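Local coordinates for protein BH2851 (Bacillus halodurans, PDB 2GFG) that probably acts on a triphosphate-bearing substrate, as a putative adenylate cyclase or related CYTH-family phosphohydrolase built on an antiparallel barrel, at residues 4-9 with 75-80; 117-122 with 185-190; 12-17 with 172-177. All blocks are in the same frame, centred on the assembly; numbering follows the deposited sequence.

Contact 1: residues 4-9 with 75-80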
ATOM      1  N   LYS A   4     -14.438   0.226   5.387  1.00 54.20           N
ATOM      2  CA  LYS A   4     -14.254  -0.239   4.007  1.00 54.03           C
ATOM      3  C   LYS A   4     -14.186   0.937   3.047  1.00 53.90           C
ATOM      4  O   LYS A   4     -14.838   1.950   3.258  1.00 53.63           O
ATOM      5  CB  LYS A   4     -15.386  -1.176   3.608  1.00 54.17           C
ATOM      6  CG  LYS A   4     -15.481  -2.425   4.476  1.00 53.84           C
ATOM      7  CD  LYS A   4     -16.566  -3.359   3.984  1.00 57.29           C
ATOM      8  CE  LYS A   4     -16.777  -4.525   4.937  1.00 58.40           C
ATOM      9  NZ  LYS A   4     -17.334  -4.091   6.243  1.00 60.08           N
ATOM     10  N   GLU A   5     -13.362   0.811   2.007  1.00 53.63           N
ATOM     11  CA  GLU A   5     -13.248   1.872   0.998  1.00 54.32           C
ATOM     12  C   GLU A   5     -12.755   1.365  -0.342  1.00 52.12           C
ATOM     13  O   GLU A   5     -12.079   0.331  -0.426  1.00 50.08           O
ATOM     14  CB  GLU A   5     -12.338   2.998   1.503  1.00 56.19           C
ATOM     15  CG  GLU A   5     -10.936   2.563   1.882  1.00 60.43           C
ATOM     16  CD  GLU A   5     -10.119   3.699   2.459  1.00 65.08           C
ATOM     17  OE1 GLU A   5     -10.639   4.418   3.344  1.00 68.68           O
ATOM     18  OE2 GLU A   5      -8.956   3.876   2.032  1.00 66.97           O
ATOM     19  N   ILE A   6     -13.145   2.078  -1.398  1.00 51.72           N
ATOM     20  CA  ILE A   6     -12.736   1.757  -2.746  1.00 52.61           C
ATOM     21  C   ILE A   6     -11.484   2.552  -3.079  1.00 53.16           C
ATOM     22  O   ILE A   6     -11.467   3.778  -2.961  1.00 53.75           O
ATOM     23  CB  ILE A   6     -13.859   2.083  -3.782  1.00 52.66           C
ATOM     24  CG1 ILE A   6     -15.194   1.423  -3.371  1.00 52.24           C
ATOM     25  CG2 ILE A   6     -13.448   1.636  -5.180  1.00 52.17           C
ATOM     26  CD1 ILE A   6     -15.126  -0.106  -3.198  1.00 53.01           C
ATOM     27  N   GLU A   7     -10.434   1.838  -3.484  1.00 54.44           N
ATOM     28  CA  GLU A   7      -9.150   2.438  -3.802  1.00 55.54           C
ATOM     29  C   GLU A   7      -8.980   2.556  -5.332  1.00 54.59           C
ATOM     30  O   GLU A   7      -8.877   1.546  -6.026  1.00 53.30           O
ATOM     31  CB  GLU A   7      -8.020   1.589  -3.195  1.00 57.36           C
ATOM     32  CG  GLU A   7      -6.601   2.124  -3.440  1.00 61.90           C
ATOM     33  CD  GLU A   7      -5.546   1.365  -2.634  1.00 66.27           C
ATOM     34  OE1 GLU A   7      -5.619   1.392  -1.383  1.00 70.91           O
ATOM     35  OE2 GLU A   7      -4.644   0.751  -3.251  1.00 66.94           O
ATOM     36  N   ILE A   8      -9.068   3.796  -5.843  1.00 54.38           N
ATOM     37  CA  ILE A   8      -8.746   4.110  -7.247  1.00 53.96           C
ATOM     38  C   ILE A   8      -7.357   4.774  -7.255  1.00 52.95           C
ATOM     39  O   ILE A   8      -7.199   5.896  -6.772  1.00 51.32           O
ATOM     40  CB  ILE A   8      -9.770   5.083  -7.885  1.00 54.97           C
ATOM     41  CG1 ILE A   8     -11.232   4.658  -7.573  1.00 56.03           C
ATOM     42  CG2 ILE A   8      -9.528   5.204  -9.410  1.00 54.80           C
ATOM     43  CD1 ILE A   8     -11.660   3.375  -8.207  1.00 56.58           C
ATOM     44  N   GLU A   9      -6.372   4.090  -7.839  1.00 52.48           N
ATOM     45  CA  GLU A   9      -4.968   4.481  -7.695  1.00 52.57           C
ATOM     46  C   GLU A   9      -4.201   4.428  -9.028  1.00 50.28           C
ATOM     47  O   GLU A   9      -4.315   3.460  -9.779  1.00 51.64           O
ATOM     48  CB  GLU A   9      -4.294   3.555  -6.672  1.00 54.16           C
ATOM     49  CG  GLU A   9      -2.831   3.875  -6.361  1.00 57.76           C
ATOM     50  CD  GLU A   9      -2.190   2.818  -5.468  1.00 62.42           C
ATOM     51  OE1 GLU A   9      -2.614   2.691  -4.288  1.00 64.75           O
ATOM     52  OE2 GLU A   9      -1.271   2.109  -5.948  1.00 61.10           O
ATOM     53  N   GLY A  75     -11.684  -0.384  -9.199  1.00 54.29           N
ATOM     54  CA  GLY A  75     -10.518  -0.357  -8.314  1.00 53.73           C
ATOM     55  C   GLY A  75     -10.401  -1.608  -7.457  1.00 53.24           C
ATOM     56  O   GLY A  75     -10.718  -2.721  -7.913  1.00 53.76           O
ATOM     57  N   LEU A  76      -9.906  -1.429  -6.227  1.00 50.31           N
ATOM     58  CA  LEU A  76      -9.831  -2.505  -5.249  1.00 49.56           C
ATOM     59  C   LEU A  76     -10.664  -2.151  -4.022  1.00 48.20           C
ATOM     60  O   LEU A  76     -10.759  -0.980  -3.640  1.00 47.97           O
ATOM     61  CB  LEU A  76      -8.373  -2.749  -4.813  1.00 51.63           C
ATOM     62  CG  LEU A  76      -7.361  -3.273  -5.838  1.00 54.24           C
ATOM     63  CD1 LEU A  76      -6.010  -3.481  -5.161  1.00 54.73           C
ATOM     64  CD2 LEU A  76      -7.836  -4.585  -6.521  1.00 56.19           C
ATOM     65  N   LEU A  77     -11.276  -3.171  -3.418  1.00 48.08           N
ATOM     66  CA  LEU A  77     -11.982  -3.016  -2.142  1.00 46.78           C
ATOM     67  C   LEU A  77     -10.984  -3.158  -1.013  1.00 46.77           C
ATOM     68  O   LEU A  77     -10.336  -4.209  -0.873  1.00 46.24           O
ATOM     69  CB  LEU A  77     -13.079  -4.071  -2.000  1.00 47.36           C
ATOM     70  CG  LEU A  77     -13.767  -4.209  -0.628  1.00 46.84           C
ATOM     71  CD1 LEU A  77     -14.331  -2.879  -0.150  1.00 46.58           C
ATOM     72  CD2 LEU A  77     -14.861  -5.263  -0.704  1.00 47.32           C
ATOM     73  N   GLU A  78     -10.867  -2.105  -0.199  1.00 45.60           N
ATOM     74  CA  GLU A  78      -9.968  -2.098   0.935  1.00 46.07           C
ATOM     75  C   GLU A  78     -10.774  -2.221   2.228  1.00 45.32           C
ATOM     76  O   GLU A  78     -11.643  -1.397   2.501  1.00 45.34           O
ATOM     77  CB  GLU A  78      -9.154  -0.808   0.949  1.00 47.56           C
ATOM     78  CG  GLU A  78      -7.891  -0.897   1.772  1.00 52.84           C
ATOM     79  CD  GLU A  78      -7.141   0.422   1.834  1.00 56.43           C
ATOM     80  OE1 GLU A  78      -7.681   1.375   2.404  1.00 58.84           O
ATOM     81  OE2 GLU A  78      -5.999   0.482   1.356  1.00 55.94           O
ATOM     82  N   THR A  79     -10.525  -3.290   2.979  1.00 44.19           N
ATOM     83  CA  THR A  79     -11.174  -3.508   4.271  1.00 43.41           C
ATOM     84  C   THR A  79     -10.161  -3.273   5.375  1.00 42.51           C
ATOM     85  O   THR A  79      -9.176  -4.018   5.494  1.00 40.24           O
ATOM     86  CB  THR A  79     -11.749  -4.932   4.373  1.00 42.15           C
ATOM     87  OG1 THR A  79     -12.638  -5.155   3.284  1.00 43.55           O
ATOM     88  CG2 THR A  79     -12.509  -5.128   5.694  1.00 43.74           C
ATOM     89  N   ASN A  80     -10.394  -2.216   6.171  1.00 42.59           N
ATOM     90  CA  ASN A  80      -9.472  -1.801   7.230  1.00 43.31           C
ATOM     91  C   ASN A  80     -10.025  -2.138   8.620  1.00 44.53           C
ATOM     92  O   ASN A  80     -11.239  -2.023   8.867  1.00 45.17           O
ATOM     93  CB  ASN A  80      -9.214  -0.289   7.140  1.00 45.15           C
ATOM     94  CG  ASN A  80      -8.562   0.119   5.828  1.00 46.93           C
ATOM     95  OD1 ASN A  80      -7.522  -0.427   5.438  1.00 47.75           O
ATOM     96  ND2 ASN A  80      -9.135   1.116   5.169  1.00 46.40           N
TER

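Contact 2: residues 117-122 with 185-190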
ATOM      1  N   LYS A 117       1.038 -16.431   7.305  1.00 45.69           N
ATOM      2  CA  LYS A 117       2.153 -16.081   8.199  1.00 45.50           C
ATOM      3  C   LYS A 117       2.849 -14.807   7.754  1.00 44.43           C
ATOM      4  O   LYS A 117       2.732 -14.388   6.600  1.00 40.84           O
ATOM      5  CB  LYS A 117       3.156 -17.226   8.271  1.00 45.67           C
ATOM      6  CG  LYS A 117       3.718 -17.670   6.910  1.00 48.02           C
ATOM      7  CD  LYS A 117       4.521 -18.971   7.026  1.00 49.65           C
ATOM      8  CE  LYS A 117       3.617 -20.178   7.331  1.00 51.38           C
ATOM      9  NZ  LYS A 117       4.365 -21.471   7.270  1.00 52.90           N
ATOM     10  N   HIS A 118       3.582 -14.197   8.685  1.00 46.35           N
ATOM     11  CA  HIS A 118       4.341 -12.989   8.400  1.00 47.81           C
ATOM     12  C   HIS A 118       5.523 -13.313   7.466  1.00 48.36           C
ATOM     13  O   HIS A 118       6.452 -14.024   7.854  1.00 48.74           O
ATOM     14  CB  HIS A 118       4.835 -12.353   9.700  1.00 48.62           C
ATOM     15  CG  HIS A 118       5.565 -11.065   9.501  1.00 49.88           C
ATOM     16  ND1 HIS A 118       6.749 -10.776  10.141  1.00 52.52           N
ATOM     17  CD2 HIS A 118       5.316 -10.020   8.680  1.00 50.12           C
ATOM     18  CE1 HIS A 118       7.173  -9.585   9.758  1.00 53.94           C
ATOM     19  NE2 HIS A 118       6.322  -9.106   8.871  1.00 54.07           N
ATOM     20  N   ILE A 119       5.459 -12.804   6.227  1.00 49.22           N
ATOM     21  CA  ILE A 119       6.518 -13.074   5.208  1.00 49.80           C
ATOM     22  C   ILE A 119       7.635 -12.020   5.221  1.00 49.23           C
ATOM     23  O   ILE A 119       8.774 -12.316   4.859  1.00 49.96           O
ATOM     24  CB  ILE A 119       5.930 -13.230   3.751  1.00 49.94           C
ATOM     25  CG1 ILE A 119       5.104 -12.008   3.336  1.00 52.36           C
ATOM     26  CG2 ILE A 119       5.080 -14.495   3.661  1.00 51.73           C
ATOM     27  CD1 ILE A 119       4.869 -11.908   1.815  1.00 52.58           C
ATOM     28  N   GLY A 120       7.306 -10.798   5.651  1.00 47.67           N
ATOM     29  CA  GLY A 120       8.310  -9.741   5.792  1.00 45.51           C
ATOM     30  C   GLY A 120       7.719  -8.349   5.930  1.00 44.41           C
ATOM     31  O   GLY A 120       6.504  -8.167   5.855  1.00 41.26           O
ATOM     32  N   THR A 121       8.604  -7.361   6.072  1.00 43.80           N
ATOM     33  CA  THR A 121       8.211  -5.988   6.351  1.00 46.03           C
ATOM     34  C   THR A 121       8.879  -4.998   5.389  1.00 45.68           C
ATOM     35  O   THR A 121      10.095  -5.003   5.224  1.00 46.35           O
ATOM     36  CB  THR A 121       8.565  -5.599   7.804  1.00 46.31           C
ATOM     37  OG1 THR A 121       7.971  -6.537   8.701  1.00 52.17           O
ATOM     38  CG2 THR A 121       8.061  -4.178   8.146  1.00 45.35           C
ATOM     39  N   LEU A 122       8.056  -4.131   4.793  1.00 45.65           N
ATOM     40  CA  LEU A 122       8.514  -3.065   3.915  1.00 46.10           C
ATOM     41  C   LEU A 122       8.219  -1.732   4.585  1.00 46.77           C
ATOM     42  O   LEU A 122       7.067  -1.465   4.966  1.00 45.91           O
ATOM     43  CB  LEU A 122       7.788  -3.160   2.565  1.00 46.86           C
ATOM     44  CG  LEU A 122       8.040  -2.076   1.505  1.00 48.04           C
ATOM     45  CD1 LEU A 122       7.868  -2.658   0.117  1.00 49.09           C
ATOM     46  CD2 LEU A 122       7.123  -0.849   1.686  1.00 47.03           C
ATOM     47  N   ARG A 185       6.341  -5.775  -5.460  1.00 47.50           N
ATOM     48  CA  ARG A 185       7.771  -5.417  -5.573  1.00 48.31           C
ATOM     49  C   ARG A 185       8.565  -6.047  -4.431  1.00 49.81           C
ATOM     50  O   ARG A 185       9.738  -6.367  -4.591  1.00 49.34           O
ATOM     51  CB  ARG A 185       7.972  -3.891  -5.565  1.00 48.51           C
ATOM     52  CG  ARG A 185       7.342  -3.162  -6.749  1.00 47.11           C
ATOM     53  CD  ARG A 185       7.982  -1.794  -6.995  1.00 46.90           C
ATOM     54  NE  ARG A 185       8.070  -0.961  -5.781  1.00 46.31           N
ATOM     55  CZ  ARG A 185       7.105  -0.134  -5.333  1.00 46.66           C
ATOM     56  NH1 ARG A 185       5.910  -0.086  -5.919  1.00 48.94           N
ATOM     57  NH2 ARG A 185       7.330   0.606  -4.255  1.00 47.89           N
ATOM     58  N   PHE A 186       7.908  -6.216  -3.267  1.00 51.40           N
ATOM     59  CA  PHE A 186       8.530  -6.876  -2.117  1.00 52.77           C
ATOM     60  C   PHE A 186       8.849  -8.343  -2.407  1.00 53.99           C
ATOM     61  O   PHE A 186      10.003  -8.734  -2.372  1.00 53.58           O
ATOM     62  CB  PHE A 186       7.638  -6.782  -0.851  1.00 52.97           C
ATOM     63  CG  PHE A 186       8.227  -7.475   0.352  1.00 52.83           C
ATOM     64  CD1 PHE A 186       8.006  -8.839   0.571  1.00 51.09           C
ATOM     65  CD2 PHE A 186       9.084  -6.788   1.216  1.00 53.34           C
ATOM     66  CE1 PHE A 186       8.607  -9.492   1.642  1.00 52.46           C
ATOM     67  CE2 PHE A 186       9.684  -7.436   2.288  1.00 52.05           C
ATOM     68  CZ  PHE A 186       9.445  -8.787   2.503  1.00 52.67           C
ATOM     69  N   PHE A 187       7.811  -9.164  -2.650  1.00 56.28           N
ATOM     70  CA  PHE A 187       8.038 -10.632  -2.806  1.00 57.78           C
ATOM     71  C   PHE A 187       8.527 -11.084  -4.213  1.00 58.24           C
ATOM     72  O   PHE A 187       9.028 -12.198  -4.359  1.00 58.31           O
ATOM     73  CB  PHE A 187       6.838 -11.512  -2.278  1.00 58.80           C
ATOM     74  CG  PHE A 187       5.474 -11.120  -2.805  1.00 59.46           C
ATOM     75  CD1 PHE A 187       5.179 -11.194  -4.172  1.00 62.74           C
ATOM     76  CD2 PHE A 187       4.416 -10.891  -1.904  1.00 61.06           C
ATOM     77  CE1 PHE A 187       3.868 -10.920  -4.645  1.00 62.85           C
ATOM     78  CE2 PHE A 187       3.112 -10.631  -2.369  1.00 62.18           C
ATOM     79  CZ  PHE A 187       2.844 -10.634  -3.734  1.00 62.18           C
ATOM     80  N   SER A 188       8.442 -10.203  -5.216  1.00 59.51           N
ATOM     81  CA  SER A 188       9.149 -10.455  -6.499  1.00 60.62           C
ATOM     82  C   SER A 188      10.678 -10.342  -6.262  1.00 60.71           C
ATOM     83  O   SER A 188      11.462 -11.064  -6.877  1.00 60.58           O
ATOM     84  CB  SER A 188       8.692  -9.492  -7.609  1.00 61.19           C
ATOM     85  OG  SER A 188       9.088  -8.159  -7.342  1.00 62.65           O
ATOM     86  N   LYS A 189      11.072  -9.448  -5.340  1.00 60.93           N
ATOM     87  CA  LYS A 189      12.463  -9.383  -4.857  1.00 61.52           C
ATOM     88  C   LYS A 189      12.774 -10.623  -3.992  1.00 61.77           C
ATOM     89  O   LYS A 189      13.824 -11.259  -4.159  1.00 61.77           O
ATOM     90  CB  LYS A 189      12.706  -8.085  -4.058  1.00 61.56           C
ATOM     91  CG  LYS A 189      14.193  -7.665  -3.933  1.00 63.42           C
ATOM     92  CD  LYS A 189      14.933  -8.420  -2.815  1.00 64.02           C
ATOM     93  N   LYS A 190      11.836 -10.974  -3.089  1.00 61.36           N
ATOM     94  CA  LYS A 190      11.980 -12.178  -2.218  1.00 61.40           C
ATOM     95  C   LYS A 190      12.200 -13.462  -3.055  1.00 61.80           C
ATOM     96  O   LYS A 190      13.031 -14.310  -2.698  1.00 61.22           O
ATOM     97  CB  LYS A 190      10.751 -12.336  -1.312  1.00 61.45           C
ATOM     98  CG  LYS A 190      10.889 -13.381  -0.212  1.00 61.39           C
ATOM     99  CD  LYS A 190       9.695 -13.320   0.762  1.00 61.16           C
ATOM    100  CE  LYS A 190       9.664 -14.529   1.695  1.00 62.40           C
ATOM    101  NZ  LYS A 190      10.973 -14.742   2.411  1.00 64.41           N
TER
HETATM  102  O   HOH W   1      10.322 -14.641   5.002  1.00 48.21           O

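Contact 3: residues 12-17 with 172-177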
ATOM      1  N   THR A  12       3.590   5.336 -10.486  1.00 42.62           N
ATOM      2  CA  THR A  12       4.813   5.030 -11.228  1.00 43.47           C
ATOM      3  C   THR A  12       6.042   5.192 -10.339  1.00 43.54           C
ATOM      4  O   THR A  12       6.084   6.073  -9.479  1.00 42.83           O
ATOM      5  CB  THR A  12       4.994   5.926 -12.509  1.00 44.37           C
ATOM      6  OG1 THR A  12       6.132   5.465 -13.261  1.00 42.25           O
ATOM      7  CG2 THR A  12       5.202   7.410 -12.135  1.00 43.80           C
ATOM      8  N   LEU A  13       7.035   4.330 -10.560  1.00 44.18           N
ATOM      9  CA  LEU A  13       8.333   4.456  -9.910  1.00 44.15           C
ATOM     10  C   LEU A  13       9.088   5.612 -10.517  1.00 43.53           C
ATOM     11  O   LEU A  13       8.897   5.941 -11.697  1.00 43.35           O
ATOM     12  CB  LEU A  13       9.158   3.171 -10.086  1.00 44.89           C
ATOM     13  CG  LEU A  13       8.620   1.914  -9.407  1.00 46.19           C
ATOM     14  CD1 LEU A  13       9.261   0.672  -9.995  1.00 47.86           C
ATOM     15  CD2 LEU A  13       8.839   1.975  -7.905  1.00 46.77           C
ATOM     16  N   VAL A  14       9.951   6.234  -9.714  1.00 43.06           N
ATOM     17  CA  VAL A  14      10.807   7.323 -10.182  1.00 43.06           C
ATOM     18  C   VAL A  14      12.211   7.177  -9.617  1.00 43.99           C
ATOM     19  O   VAL A  14      12.447   6.391  -8.691  1.00 44.07           O
ATOM     20  CB  VAL A  14      10.222   8.742  -9.811  1.00 42.49           C
ATOM     21  CG1 VAL A  14       8.948   9.025 -10.606  1.00 40.18           C
ATOM     22  CG2 VAL A  14       9.958   8.860  -8.311  1.00 43.92           C
ATOM     23  N   SER A  15      13.145   7.916 -10.202  1.00 44.13           N
ATOM     24  CA  SER A  15      14.531   7.904  -9.758  1.00 44.51           C
ATOM     25  C   SER A  15      14.675   8.664  -8.471  1.00 44.61           C
ATOM     26  O   SER A  15      13.773   9.402  -8.072  1.00 44.32           O
ATOM     27  CB  SER A  15      15.428   8.539 -10.816  1.00 45.17           C
ATOM     28  OG  SER A  15      15.093   9.904 -11.005  1.00 43.97           O
ATOM     29  N   LYS A  16      15.830   8.502  -7.828  1.00 45.66           N
ATOM     30  CA  LYS A  16      16.160   9.251  -6.612  1.00 46.88           C
ATOM     31  C   LYS A  16      16.170  10.757  -6.894  1.00 46.71           C
ATOM     32  O   LYS A  16      15.580  11.542  -6.143  1.00 46.71           O
ATOM     33  CB  LYS A  16      17.525   8.815  -6.066  1.00 47.55           C
ATOM     34  CG  LYS A  16      17.930   9.494  -4.755  1.00 49.99           C
ATOM     35  CD  LYS A  16      19.339   9.104  -4.336  1.00 52.45           C
ATOM     36  CE  LYS A  16      19.728   9.761  -3.022  1.00 53.45           C
ATOM     37  NZ  LYS A  16      18.832   9.350  -1.903  1.00 56.89           N
ATOM     38  N   GLU A  17      16.822  11.145  -7.999  1.00 46.83           N
ATOM     39  CA  GLU A  17      16.950  12.566  -8.373  1.00 46.56           C
ATOM     40  C   GLU A  17      15.602  13.187  -8.776  1.00 45.18           C
ATOM     41  O   GLU A  17      15.320  14.333  -8.431  1.00 44.22           O
ATOM     42  CB  GLU A  17      18.004  12.757  -9.499  1.00 46.82           C
ATOM     43  CG  GLU A  17      17.600  12.201 -10.875  1.00 48.66           C
ATOM     44  N   PHE A 172       5.002  17.702 -14.555  1.00 40.88           N
ATOM     45  CA  PHE A 172       6.266  17.565 -13.826  1.00 41.78           C
ATOM     46  C   PHE A 172       7.313  16.748 -14.606  1.00 43.09           C
ATOM     47  O   PHE A 172       8.368  16.426 -14.073  1.00 43.71           O
ATOM     48  CB  PHE A 172       5.996  16.945 -12.450  1.00 42.71           C
ATOM     49  CG  PHE A 172       5.104  17.773 -11.600  1.00 41.60           C
ATOM     50  CD1 PHE A 172       5.620  18.850 -10.872  1.00 43.20           C
ATOM     51  CD2 PHE A 172       3.720  17.572 -11.608  1.00 43.53           C
ATOM     52  CE1 PHE A 172       4.778  19.674 -10.105  1.00 42.63           C
ATOM     53  CE2 PHE A 172       2.869  18.393 -10.834  1.00 45.11           C
ATOM     54  CZ  PHE A 172       3.405  19.441 -10.087  1.00 42.22           C
ATOM     55  N   SER A 173       7.029  16.481 -15.892  1.00 43.30           N
ATOM     56  CA  SER A 173       7.944  15.748 -16.778  1.00 44.69           C
ATOM     57  C   SER A 173       8.465  14.455 -16.129  1.00 44.55           C
ATOM     58  O   SER A 173       9.675  14.263 -15.966  1.00 43.07           O
ATOM     59  CB  SER A 173       9.099  16.653 -17.219  1.00 45.13           C
ATOM     60  OG  SER A 173       8.619  17.713 -18.036  1.00 46.60           O
ATOM     61  N   ILE A 174       7.526  13.611 -15.711  1.00 46.51           N
ATOM     62  CA  ILE A 174       7.835  12.297 -15.160  1.00 47.95           C
ATOM     63  C   ILE A 174       7.598  11.262 -16.239  1.00 48.70           C
ATOM     64  O   ILE A 174       6.510  11.193 -16.800  1.00 48.97           O
ATOM     65  CB  ILE A 174       6.935  11.961 -13.926  1.00 48.13           C
ATOM     66  CG1 ILE A 174       6.898  13.132 -12.928  1.00 49.40           C
ATOM     67  CG2 ILE A 174       7.414  10.667 -13.233  1.00 47.72           C
ATOM     68  CD1 ILE A 174       8.264  13.561 -12.417  1.00 49.51           C
ATOM     69  N   SER A 175       8.637  10.495 -16.573  1.00 50.02           N
ATOM     70  CA  SER A 175       8.505   9.412 -17.549  1.00 50.93           C
ATOM     71  C   SER A 175       7.966   8.181 -16.837  1.00 51.06           C
ATOM     72  O   SER A 175       8.548   7.723 -15.854  1.00 51.53           O
ATOM     73  CB  SER A 175       9.851   9.107 -18.219  1.00 51.32           C
ATOM     74  OG  SER A 175      10.805   8.654 -17.280  1.00 55.04           O
ATOM     75  N   GLN A 176       6.825   7.682 -17.304  1.00 50.94           N
ATOM     76  CA  GLN A 176       6.144   6.574 -16.648  1.00 51.35           C
ATOM     77  C   GLN A 176       6.811   5.237 -16.965  1.00 50.32           C
ATOM     78  O   GLN A 176       7.312   5.030 -18.065  1.00 50.90           O
ATOM     79  CB  GLN A 176       4.674   6.534 -17.065  1.00 51.95           C
ATOM     80  CG  GLN A 176       3.850   5.493 -16.308  1.00 54.07           C
ATOM     81  CD  GLN A 176       2.366   5.748 -16.384  1.00 53.35           C
ATOM     82  OE1 GLN A 176       1.862   6.306 -17.371  1.00 54.89           O
ATOM     83  NE2 GLN A 176       1.649   5.322 -15.365  1.00 53.87           N
ATOM     84  N   VAL A 177       6.819   4.342 -15.975  1.00 49.90           N
ATOM     85  CA  VAL A 177       7.362   2.979 -16.141  1.00 49.52           C
ATOM     86  C   VAL A 177       6.417   1.967 -15.502  1.00 48.84           C
ATOM     87  O   VAL A 177       5.679   2.316 -14.568  1.00 49.23           O
ATOM     88  CB  VAL A 177       8.798   2.834 -15.509  1.00 49.06           C
ATOM     89  CG1 VAL A 177       9.796   3.691 -16.253  1.00 48.91           C
ATOM     90  CG2 VAL A 177       8.788   3.184 -14.023  1.00 46.85           C
TER
HETATM   91  O   HOH W   2      10.159   7.535 -13.745  1.00 48.97           O

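Contact 1: residues 4-9 with 75-80
Gly75 leads into strand 76-80 with a positive phi of 68°; a beta carbon here would clash with Glu7 O, and Ile8 CD1 also lies close, 3.9 Å from Gly75 N. Leu76 then pairs with Glu7 through both backbone bonds, the one from Glu7 N to Leu76 O being 2.8 Å long and almost straight (177°). Leu77 faces Ile6 in a non-hydrogen-bonded pair, and their CD1 tips meet obliquely on the sheet face that also carries Lys4 and Thr79. Glu78 is the polar centre of the contact. Its backbone N and O are both bound by Glu5, and its extended side chain enters an acidic row on the other face. Glu78 OE1 sits 2.8 Å from Glu5 OE2, the two carboxylate planes inclined by only 22°, while Glu78 OE2 approaches Glu7 OE1 to 2.9 Å with the planes almost perpendicular. Such closeness would probably raise the pKa of at least one carboxylate, and a shared proton would be consistent with the distances. Thr79 runs alongside Lys4. Asn80 ND2 gives a 3.1 Å hydrogen bond to Glu78 OE1 from above the carboxylate plane, and Thr67 holds Asn80 OD1. Glu7 and Glu9 match the acidic pair of the EXEXK signature of CYTH proteins, and Lys69 forms a salt bridge with Glu7. Strand 76-83 lies between strands 4-14 and 63-71, while Ile8 packs against helix 158-171.

Contact 2: residues 117-122 with 185-190
His118 reaches forward along its own strand, where NE2 makes a weak 3.1 Å hydrogen bond with Thr121 OG1, and Gly120 N lies over one ring face. Ile119 starts the contact with the helix. Its CG1 takes the crowded position between backbone N and carbonyl carbon (chi1 56°), which carries CD1 to the edge of the Phe187 ring, 3.9 Å from Phe187 CD2. On its polar side, a water donates to Ile119 O at 2.8 Å and accepts from Lys190 NZ at 2.7 Å, linking strand to helix. Gly120 leaves room for Phe186, whose CZ comes to 3.6 Å from Gly120 CA; a beta carbon there would collide with the ring. At Thr121 the carbonyl O meets Phe186 CE2 at 3.8 Å, and Leu122 completes the row with CB 4.1 Å from Phe186 CD2. Tyr40 meets Phe186 edge-to-face, and Arg185 forms salt bridges with Asp148 and Glu150. Ile119 and Gly120 both bond to the backbone of Tyr40, as in a beta bulge. A C-terminal helix laid across the strands of the barrel, at 123° to segment 117-122, is consistent with the helix that closes over the tunnel in related CYTH proteins.

Contact 3: residues 12-17 with 172-177
This is a mixed polar and apolar contact at one end of the barrel, where the end of strand 4-14 meets the irregular connection between helices 158-171 and 182-190. A Schellman motif with Ser173 as its C-prime residue ends the first of these helices, and the chain then runs past Thr12, Leu13 and Val14. Thr12 carries the polar part. Its OG1, anti to the backbone N (chi1 -174°), accepts a 3.0 Å hydrogen bond from Val177 N at 164° and donates to Leu13 O at 3.2 Å, meeting a carbonyl lone pair. The same Leu13 O takes a second bond, 2.9 Å long, from a water that also donates to Ser175 O. Around these bonds the apolar branches close in. Val14 CG1 presses tightly on Ile174 CG2, at 3.5 Å, and the same methyl group of Ile174 reaches Thr12 CG2. Val177 CG2 lies against Leu13 CB at 4.0 Å, and Gln176 CG rests beside Thr12 CB. An alanine here in place of Thr12, without OG1 and CG2, would probably leave Val177 N without this acceptor and loosen the packing on Ile174. Thr179 continues the pattern, binding both Leu13 N and Val177 O. The single threonine hydroxyl, acting as acceptor and donor at once, thus relays one strand carbonyl to one loop amide and helps set the path of the loop.

Overall arrangement
All three contacts reach the same closed antiparallel sheet. Contact 1 and contact 3 share strand 4-14, one pairing its start with strand 76-83, the other joining its end to the loop after helix 158-171; their centres are 25 Å apart. Contact 2 lies across the chain's centre from contact 1, 21 Å away, and brings the C-terminal helix 182-190 onto strand 117-131. Along the chain contact 1 closes before contact 2 opens, whereas contact 3 alternates with both. Contacts 2 and 3 touch where Arg185 NE packs 3.7 Å from Leu13 CD2. The last part of the chain is thereby fastened to the barrel at both its loop and its helix, within a single CYTH domain.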